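Local coordinates for protein P35 antigen (Borrelia burgdorferi, PDB 4ALY) that is an outer surface lipoprotein of the Lyme disease spirochaete, needed for infection to follow a tick bite, at residues E182-K187 with N208-L213; Q196-P201 with T272-P277. All blocks are in the same frame, centred on the assembly; numbering follows the deposited sequence.

Contact 1. Residues E182-K187 with N208-L213; sequences EEISAK and NDFEKL
I184 meets both F210 and L213, and S185 meets F210, where helix 182-187 runs nearly antiparallel to helix 208-213. I184 puts a different methyl on each partner. Its branch methyl CG2 lies 3.8 Å from F210 CZ, the two side chains sliding past each other in opposite directions, while its terminal CD1 meets L213 CD2 tip to tip at 3.9 Å. The ring of F210 also receives S185: OG comes obliquely to the ring, 3.7 Å from CE1. F210 leaves its own backbone aimed past the facing helix, and the long aromatic arm brings CE1 and CZ back into the interface. At chi1 -82° the CG2 of I184 stands anti to the backbone N, where it meets F210, and the extended second torsion carries CD1 out to L213. In S185, chi1 -58° turns OG back along its own helix, where the hydroxyl is hydrogen-bonded to M181 O one turn earlier.

The axes of these short segments stay 11.6 Å apart, crossing at -160°, so it takes long or branched side chains to fill the gap, and isoleucine, leucine and phenylalanine suit it. Other helices close the sides: R82, S83 and I86 of helix 70-95 lie around F210 and S185, whereas L267 and T271 of helix 254-275 lie by L213 and I184. All four touching residues are buried. With the serine hydroxyl satisfied within its own helix, direct contact between the two segments is mostly van der Waals packing, consistent with a hydrophobic bundle core.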
ATOM      1  N   GLU A 182       5.264  -6.515   2.608  1.00 27.37           N
ATOM      2  CA  GLU A 182       5.591  -7.801   2.016  1.00 27.13           C
ATOM      3  C   GLU A 182       7.106  -7.992   1.867  1.00 27.71           C
ATOM      4  O   GLU A 182       7.589  -9.123   1.872  1.00 29.07           O
ATOM      5  CB  GLU A 182       4.856  -8.007   0.674  1.00 25.33           C
ATOM      6  CG  GLU A 182       3.368  -7.809   0.842  1.00 25.15           C
ATOM      7  CD  GLU A 182       2.527  -8.178  -0.363  1.00 25.96           C
ATOM      8  OE1 GLU A 182       3.097  -8.380  -1.462  1.00 23.51           O
ATOM      9  OE2 GLU A 182       1.277  -8.236  -0.185  1.00 23.36           O
ATOM     10  N   GLU A 183       7.859  -6.914   1.719  1.00 26.72           N
ATOM     11  CA  GLU A 183       9.304  -7.039   1.630  1.00 28.45           C
ATOM     12  C   GLU A 183       9.805  -7.459   3.013  1.00 28.51           C
ATOM     13  O   GLU A 183      10.642  -8.395   3.157  1.00 30.03           O
ATOM     14  CB  GLU A 183       9.931  -5.698   1.334  1.00 32.08           C
ATOM     15  CG  GLU A 183       9.944  -5.267  -0.108  1.00 39.63           C
ATOM     16  CD  GLU A 183      10.680  -3.952  -0.256  1.00 45.04           C
ATOM     17  OE1 GLU A 183      11.847  -3.855   0.203  1.00 59.47           O
ATOM     18  OE2 GLU A 183      10.108  -3.009  -0.788  1.00 39.41           O
ATOM     19  N   ILE A 184       9.283  -6.760   4.016  1.00 24.03           N
ATOM     20  CA  ILE A 184       9.613  -7.012   5.409  1.00 25.39           C
ATOM     21  C   ILE A 184       9.184  -8.432   5.829  1.00 25.53           C
ATOM     22  O   ILE A 184       9.943  -9.071   6.498  1.00 27.25           O
ATOM     23  CB  ILE A 184       9.067  -5.897   6.341  1.00 24.25           C
ATOM     24  CG1 ILE A 184      10.010  -4.702   6.332  1.00 22.30           C
ATOM     25  CG2 ILE A 184       8.775  -6.389   7.770  1.00 24.22           C
ATOM     26  CD1 ILE A 184       9.292  -3.418   6.658  1.00 21.39           C
ATOM     27  N   SER A 185       8.017  -8.938   5.420  1.00 24.76           N
ATOM     28  CA  SER A 185       7.658 -10.297   5.788  1.00 25.95           C
ATOM     29  C   SER A 185       8.554 -11.333   5.109  1.00 29.43           C
ATOM     30  O   SER A 185       8.855 -12.361   5.704  1.00 33.85           O
ATOM     31  CB  SER A 185       6.192 -10.595   5.513  1.00 23.77           C
ATOM     32  OG  SER A 185       5.358  -9.701   6.191  1.00 21.18           O
ATOM     33  N   ALA A 186       8.973 -11.060   3.871  1.00 28.85           N
ATOM     34  CA  ALA A 186       9.855 -11.957   3.128  1.00 28.46           C
ATOM     35  C   ALA A 186      11.253 -11.926   3.741  1.00 31.05           C
ATOM     36  O   ALA A 186      11.866 -12.984   3.910  1.00 31.26           O
ATOM     37  CB  ALA A 186       9.899 -11.602   1.628  1.00 23.51           C
ATOM     38  N   LYS A 187      11.745 -10.723   4.071  1.00 30.33           N
ATOM     39  CA  LYS A 187      12.987 -10.593   4.835  1.00 32.87           C
ATOM     40  C   LYS A 187      13.026 -11.472   6.088  1.00 34.57           C
ATOM     41  O   LYS A 187      13.969 -12.222   6.277  1.00 37.05           O
ATOM     42  CB  LYS A 187      13.289  -9.128   5.175  1.00 31.63           C
ATOM     43  CG  LYS A 187      14.014  -8.449   4.028  1.00 32.15           C
ATOM     44  CD  LYS A 187      14.186  -6.957   4.215  1.00 32.73           C
ATOM     45  CE  LYS A 187      15.203  -6.551   3.146  1.00 37.63           C
ATOM     46  NZ  LYS A 187      15.178  -5.122   2.739  1.00 35.69           N
ATOM     47  N   ASN A 208       7.053  -4.210  16.759  1.00 32.80           N
ATOM     48  CA  ASN A 208       6.488  -2.867  16.707  1.00 31.15           C
ATOM     49  C   ASN A 208       6.451  -2.303  15.270  1.00 31.44           C
ATOM     50  O   ASN A 208       5.512  -1.607  14.905  1.00 28.81           O
ATOM     51  CB  ASN A 208       7.215  -1.934  17.679  1.00 33.56           C
ATOM     52  CG  ASN A 208       6.878  -2.249  19.146  1.00 36.89           C
ATOM     53  OD1 ASN A 208       5.722  -2.540  19.483  1.00 39.98           O
ATOM     54  ND2 ASN A 208       7.879  -2.208  20.013  1.00 32.17           N
ATOM     55  N   ASP A 209       7.462  -2.608  14.460  1.00 28.31           N
ATOM     56  CA  ASP A 209       7.431  -2.208  13.073  1.00 28.65           C
ATOM     57  C   ASP A 209       6.114  -2.667  12.386  1.00 30.78           C
ATOM     58  O   ASP A 209       5.429  -1.862  11.751  1.00 30.99           O
ATOM     59  CB  ASP A 209       8.694  -2.690  12.383  1.00 28.42           C
ATOM     60  CG  ASP A 209       9.933  -1.816  12.757  1.00 29.93           C
ATOM     61  OD1 ASP A 209       9.764  -0.860  13.557  1.00 26.93           O
ATOM     62  OD2 ASP A 209      11.063  -2.047  12.224  1.00 28.41           O
ATOM     63  N   PHE A 210       5.708  -3.920  12.594  1.00 30.64           N
ATOM     64  CA  PHE A 210       4.423  -4.415  12.073  1.00 28.77           C
ATOM     65  C   PHE A 210       3.255  -3.571  12.480  1.00 28.86           C
ATOM     66  O   PHE A 210       2.359  -3.328  11.681  1.00 30.00           O
ATOM     67  CB  PHE A 210       4.145  -5.894  12.413  1.00 24.22           C
ATOM     68  CG  PHE A 210       4.810  -6.828  11.467  1.00 24.14           C
ATOM     69  CD1 PHE A 210       4.690  -6.606  10.063  1.00 23.84           C
ATOM     70  CD2 PHE A 210       5.616  -7.867  11.925  1.00 22.21           C
ATOM     71  CE1 PHE A 210       5.333  -7.434   9.134  1.00 22.63           C
ATOM     72  CE2 PHE A 210       6.278  -8.687  11.011  1.00 23.03           C
ATOM     73  CZ  PHE A 210       6.138  -8.484   9.620  1.00 25.00           C
ATOM     74  N   GLU A 211       3.277  -3.109  13.713  1.00 30.35           N
ATOM     75  CA  GLU A 211       2.218  -2.263  14.226  1.00 29.47           C
ATOM     76  C   GLU A 211       2.088  -0.926  13.564  1.00 28.20           C
ATOM     77  O   GLU A 211       0.971  -0.430  13.388  1.00 32.74           O
ATOM     78  CB  GLU A 211       2.430  -2.047  15.710  1.00 33.51           C
ATOM     79  CG  GLU A 211       1.321  -2.679  16.523  1.00 41.76           C
ATOM     80  CD  GLU A 211       1.791  -3.236  17.853  1.00 44.50           C
ATOM     81  OE1 GLU A 211       2.890  -2.878  18.351  1.00 47.36           O
ATOM     82  OE2 GLU A 211       1.036  -4.057  18.402  1.00 49.60           O
ATOM     83  N   LYS A 212       3.212  -0.301  13.240  1.00 28.46           N
ATOM     84  CA  LYS A 212       3.161   0.978  12.553  1.00 32.37           C
ATOM     85  C   LYS A 212       2.725   0.782  11.107  1.00 30.18           C
ATOM     86  O   LYS A 212       1.898   1.527  10.589  1.00 30.22           O
ATOM     87  CB  LYS A 212       4.484   1.735  12.679  1.00 36.46           C
ATOM     88  CG  LYS A 212       4.564   2.452  14.018  1.00 41.28           C
ATOM     89  CD  LYS A 212       6.003   2.618  14.452  1.00 44.37           C
ATOM     90  CE  LYS A 212       6.199   2.259  15.911  1.00 42.85           C
ATOM     91  NZ  LYS A 212       7.657   2.052  15.977  1.00 38.91           N
ATOM     92  N   LEU A 213       3.258  -0.256  10.489  1.00 28.95           N
ATOM     93  CA  LEU A 213       2.804  -0.655   9.184  1.00 30.48           C
ATOM     94  C   LEU A 213       1.295  -0.834   9.092  1.00 29.15           C
ATOM     95  O   LEU A 213       0.694  -0.264   8.170  1.00 25.42           O
ATOM     96  CB  LEU A 213       3.527  -1.914   8.758  1.00 29.28           C
ATOM     97  CG  LEU A 213       4.530  -1.823   7.609  1.00 27.25           C
ATOM     98  CD1 LEU A 213       5.049  -0.445   7.242  1.00 23.01           C
ATOM     99  CD2 LEU A 213       5.613  -2.889   7.786  1.00 27.82           C
TER

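Contact 2. Residues Q196-P201 with T272-P277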
ATOM      1  N   GLN A 196      15.438 -16.713  17.152  1.00 48.93           N
ATOM      2  CA  GLN A 196      15.768 -16.913  18.573  1.00 47.78           C
ATOM      3  C   GLN A 196      17.203 -16.462  18.910  1.00 44.05           C
ATOM      4  O   GLN A 196      17.513 -16.257  20.069  1.00 42.48           O
ATOM      5  CB  GLN A 196      15.544 -18.341  19.045  1.00 49.61           C
ATOM      6  CG  GLN A 196      16.384 -19.358  18.294  1.00 52.98           C
ATOM      7  CD  GLN A 196      15.531 -20.144  17.343  1.00 61.47           C
ATOM      8  OE1 GLN A 196      14.730 -19.567  16.588  1.00 62.12           O
ATOM      9  NE2 GLN A 196      15.660 -21.474  17.390  1.00 62.38           N
ATOM     10  N   GLN A 197      18.045 -16.261  17.899  1.00 41.66           N
ATOM     11  CA  GLN A 197      19.383 -15.724  18.118  1.00 42.34           C
ATOM     12  C   GLN A 197      19.381 -14.247  18.413  1.00 45.69           C
ATOM     13  O   GLN A 197      20.457 -13.664  18.638  1.00 45.60           O
ATOM     14  CB  GLN A 197      20.271 -15.935  16.912  1.00 39.45           C
ATOM     15  CG  GLN A 197      20.833 -17.334  16.773  1.00 40.63           C
ATOM     16  CD  GLN A 197      21.824 -17.395  15.615  1.00 42.97           C
ATOM     17  OE1 GLN A 197      21.853 -18.371  14.870  1.00 40.29           O
ATOM     18  NE2 GLN A 197      22.611 -16.320  15.435  1.00 42.21           N
ATOM     19  N   LEU A 198      18.194 -13.633  18.391  1.00 47.73           N
ATOM     20  CA  LEU A 198      18.105 -12.186  18.502  1.00 44.90           C
ATOM     21  C   LEU A 198      17.797 -11.680  19.895  1.00 44.57           C
ATOM     22  O   LEU A 198      17.015 -12.235  20.656  1.00 48.17           O
ATOM     23  CB  LEU A 198      17.141 -11.577  17.473  1.00 41.48           C
ATOM     24  CG  LEU A 198      17.503 -11.519  15.988  1.00 38.17           C
ATOM     25  CD1 LEU A 198      16.280 -11.011  15.249  1.00 36.90           C
ATOM     26  CD2 LEU A 198      18.701 -10.634  15.665  1.00 37.33           C
ATOM     27  N   ASN A 199      18.509 -10.625  20.210  1.00 49.69           N
ATOM     28  CA  ASN A 199      18.267  -9.733  21.309  1.00 48.78           C
ATOM     29  C   ASN A 199      16.735  -9.494  21.436  1.00 48.42           C
ATOM     30  O   ASN A 199      16.049  -9.453  20.404  1.00 49.54           O
ATOM     31  CB  ASN A 199      19.052  -8.491  20.848  1.00 56.26           C
ATOM     32  CG  ASN A 199      18.711  -7.252  21.596  1.00 63.50           C
ATOM     33  OD1 ASN A 199      18.957  -7.153  22.790  1.00 75.98           O
ATOM     34  ND2 ASN A 199      18.179  -6.270  20.888  1.00 62.96           N
ATOM     35  N   LYS A 200      16.168  -9.361  22.643  1.00 35.88           N
ATOM     36  CA  LYS A 200      14.758  -9.023  22.683  1.00 37.03           C
ATOM     37  C   LYS A 200      14.378  -7.538  22.374  1.00 39.68           C
ATOM     38  O   LYS A 200      13.261  -7.284  21.914  1.00 48.31           O
ATOM     39  CB  LYS A 200      13.955  -9.642  23.867  1.00 37.32           C
ATOM     40  CG  LYS A 200      13.472  -8.618  24.883  1.00 37.04           C
ATOM     41  CD  LYS A 200      12.092  -8.803  25.462  1.00 37.33           C
ATOM     42  CE  LYS A 200      11.917  -7.680  26.509  1.00 41.39           C
ATOM     43  NZ  LYS A 200      10.522  -7.351  26.934  1.00 40.15           N
ATOM     44  N   PRO A 201      15.263  -6.558  22.617  1.00 38.67           N
ATOM     45  CA  PRO A 201      14.979  -5.234  21.986  1.00 39.17           C
ATOM     46  C   PRO A 201      14.694  -5.208  20.421  1.00 37.83           C
ATOM     47  O   PRO A 201      13.719  -4.571  19.979  1.00 37.31           O
ATOM     48  CB  PRO A 201      16.238  -4.416  22.350  1.00 38.60           C
ATOM     49  CG  PRO A 201      16.626  -4.966  23.699  1.00 37.53           C
ATOM     50  CD  PRO A 201      16.208  -6.421  23.746  1.00 37.61           C
ATOM     51  N   THR A 272      16.463  -4.701   7.721  1.00 34.15           N
ATOM     52  CA  THR A 272      17.681  -5.280   7.175  1.00 34.43           C
ATOM     53  C   THR A 272      18.756  -5.246   8.243  1.00 34.39           C
ATOM     54  O   THR A 272      19.517  -6.225   8.352  1.00 31.31           O
ATOM     55  CB  THR A 272      18.198  -4.524   5.932  1.00 34.94           C
ATOM     56  OG1 THR A 272      17.095  -4.304   5.036  1.00 37.47           O
ATOM     57  CG2 THR A 272      19.319  -5.327   5.232  1.00 30.27           C
ATOM     58  N   ASN A 273      18.810  -4.121   8.989  1.00 30.89           N
ATOM     59  CA  ASN A 273      19.855  -3.864  10.001  1.00 35.10           C
ATOM     60  C   ASN A 273      19.684  -4.895  11.115  1.00 35.09           C
ATOM     61  O   ASN A 273      20.596  -5.662  11.393  1.00 34.60           O
ATOM     62  CB  ASN A 273      19.750  -2.465  10.651  1.00 37.79           C
ATOM     63  CG  ASN A 273      20.011  -1.294   9.690  1.00 39.72           C
ATOM     64  OD1 ASN A 273      20.632  -1.413   8.637  1.00 37.99           O
ATOM     65  ND2 ASN A 273      19.536  -0.127  10.095  1.00 43.80           N
ATOM     66  N   ILE A 274      18.497  -4.959  11.711  1.00 33.81           N
ATOM     67  CA  ILE A 274      18.224  -6.011  12.693  1.00 34.37           C
ATOM     68  C   ILE A 274      18.524  -7.425  12.181  1.00 34.72           C
ATOM     69  O   ILE A 274      18.915  -8.270  12.964  1.00 32.30           O
ATOM     70  CB  ILE A 274      16.792  -5.963  13.235  1.00 35.33           C
ATOM     71  CG1 ILE A 274      16.567  -4.688  14.048  1.00 35.32           C
ATOM     72  CG2 ILE A 274      16.507  -7.205  14.082  1.00 36.28           C
ATOM     73  CD1 ILE A 274      15.100  -4.300  14.178  1.00 35.25           C
ATOM     74  N   LEU A 275      18.373  -7.671  10.875  1.00 37.88           N
ATOM     75  CA  LEU A 275      18.528  -9.044  10.312  1.00 37.91           C
ATOM     76  C   LEU A 275      19.925  -9.374   9.701  1.00 39.73           C
ATOM     77  O   LEU A 275      20.293 -10.544   9.549  1.00 35.95           O
ATOM     78  CB  LEU A 275      17.372  -9.366   9.318  1.00 34.71           C
ATOM     79  CG  LEU A 275      15.906  -9.291   9.823  1.00 33.02           C
ATOM     80  CD1 LEU A 275      14.917  -9.646   8.723  1.00 28.19           C
ATOM     81  CD2 LEU A 275      15.652 -10.136  11.075  1.00 29.05           C
ATOM     82  N   ALA A 276      20.687  -8.341   9.337  1.00 45.60           N
ATOM     83  CA  ALA A 276      22.084  -8.513   8.896  1.00 45.90           C
ATOM     84  C   ALA A 276      22.861  -9.542   9.762  1.00 48.21           C
ATOM     85  O   ALA A 276      23.417 -10.496   9.206  1.00 48.67           O
ATOM     86  CB  ALA A 276      22.807  -7.162   8.837  1.00 38.68           C
ATOM     87  N   PRO A 277      22.843  -9.405  11.120  1.00 50.54           N
ATOM     88  CA  PRO A 277      23.678 -10.355  11.872  1.00 55.20           C
ATOM     89  C   PRO A 277      23.256 -11.846  11.819  1.00 56.43           C
ATOM     90  O   PRO A 277      24.031 -12.683  12.262  1.00 61.92           O
ATOM     91  CB  PRO A 277      23.628  -9.805  13.320  1.00 52.27           C
ATOM     92  CG  PRO A 277      23.183  -8.379  13.175  1.00 49.05           C
ATOM     93  CD  PRO A 277      22.192  -8.457  12.048  1.00 48.23           C
TER
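Apolar packing of a turn against the end of a helix defines this contact: L198, in the turn leading into helix 200-233, sits on I274 and L275 near the C-terminal end of helix 254-275. It lies about 26 Å from the centre of the chain, toward one end of the elongated molecule. L198 divides its two methyls. CD1 rests on I274 CG2 at 4.0 Å, the two side chains crossing at about a right angle, and comes less closely to L275 CD2, at 4.3 Å. CD2 goes instead to the backbone, 3.6 Å from I274 O. The branch of I274 stands where it can be met because CG2 is anti to its backbone N (chi1 -66°). Outside the two segments, I278 also touches L198, and L275 packs on I188 and V191. Leucine suits the place because its forked end can lay one methyl on the side chains and the other beside the backbone.

The chain then turns at N199, the N-cap, and P201 fits the first turn of helix 200-233, where a backbone N-H is not needed. L198, just before the cap, touches L203, four residues after it, the pairing of a hydrophobic staple at a helix start.

In the fold
Contact 1 and contact 2 have centres about 14 Å apart, on the same side of the chain's centre, with contact 2 nearer the end of the molecule. Their segments alternate along the chain: 182-187, 196-201, 208-213, then 272-277. The turn leading into helix 200-233 serves contact 2, and a later turn of that helix serves contact 1. They meet directly through helices 163-189 and 254-275: K187 NZ lies 3.1 Å from T272 OG1, a probable hydrogen bond, and K187 O packs on L275 CD1. Three long helices, 163-189, 200-233 and 254-275, are thus brought together toward this end of the molecule, consistent with an all-helical bundle in the Bbcrasp-1 family.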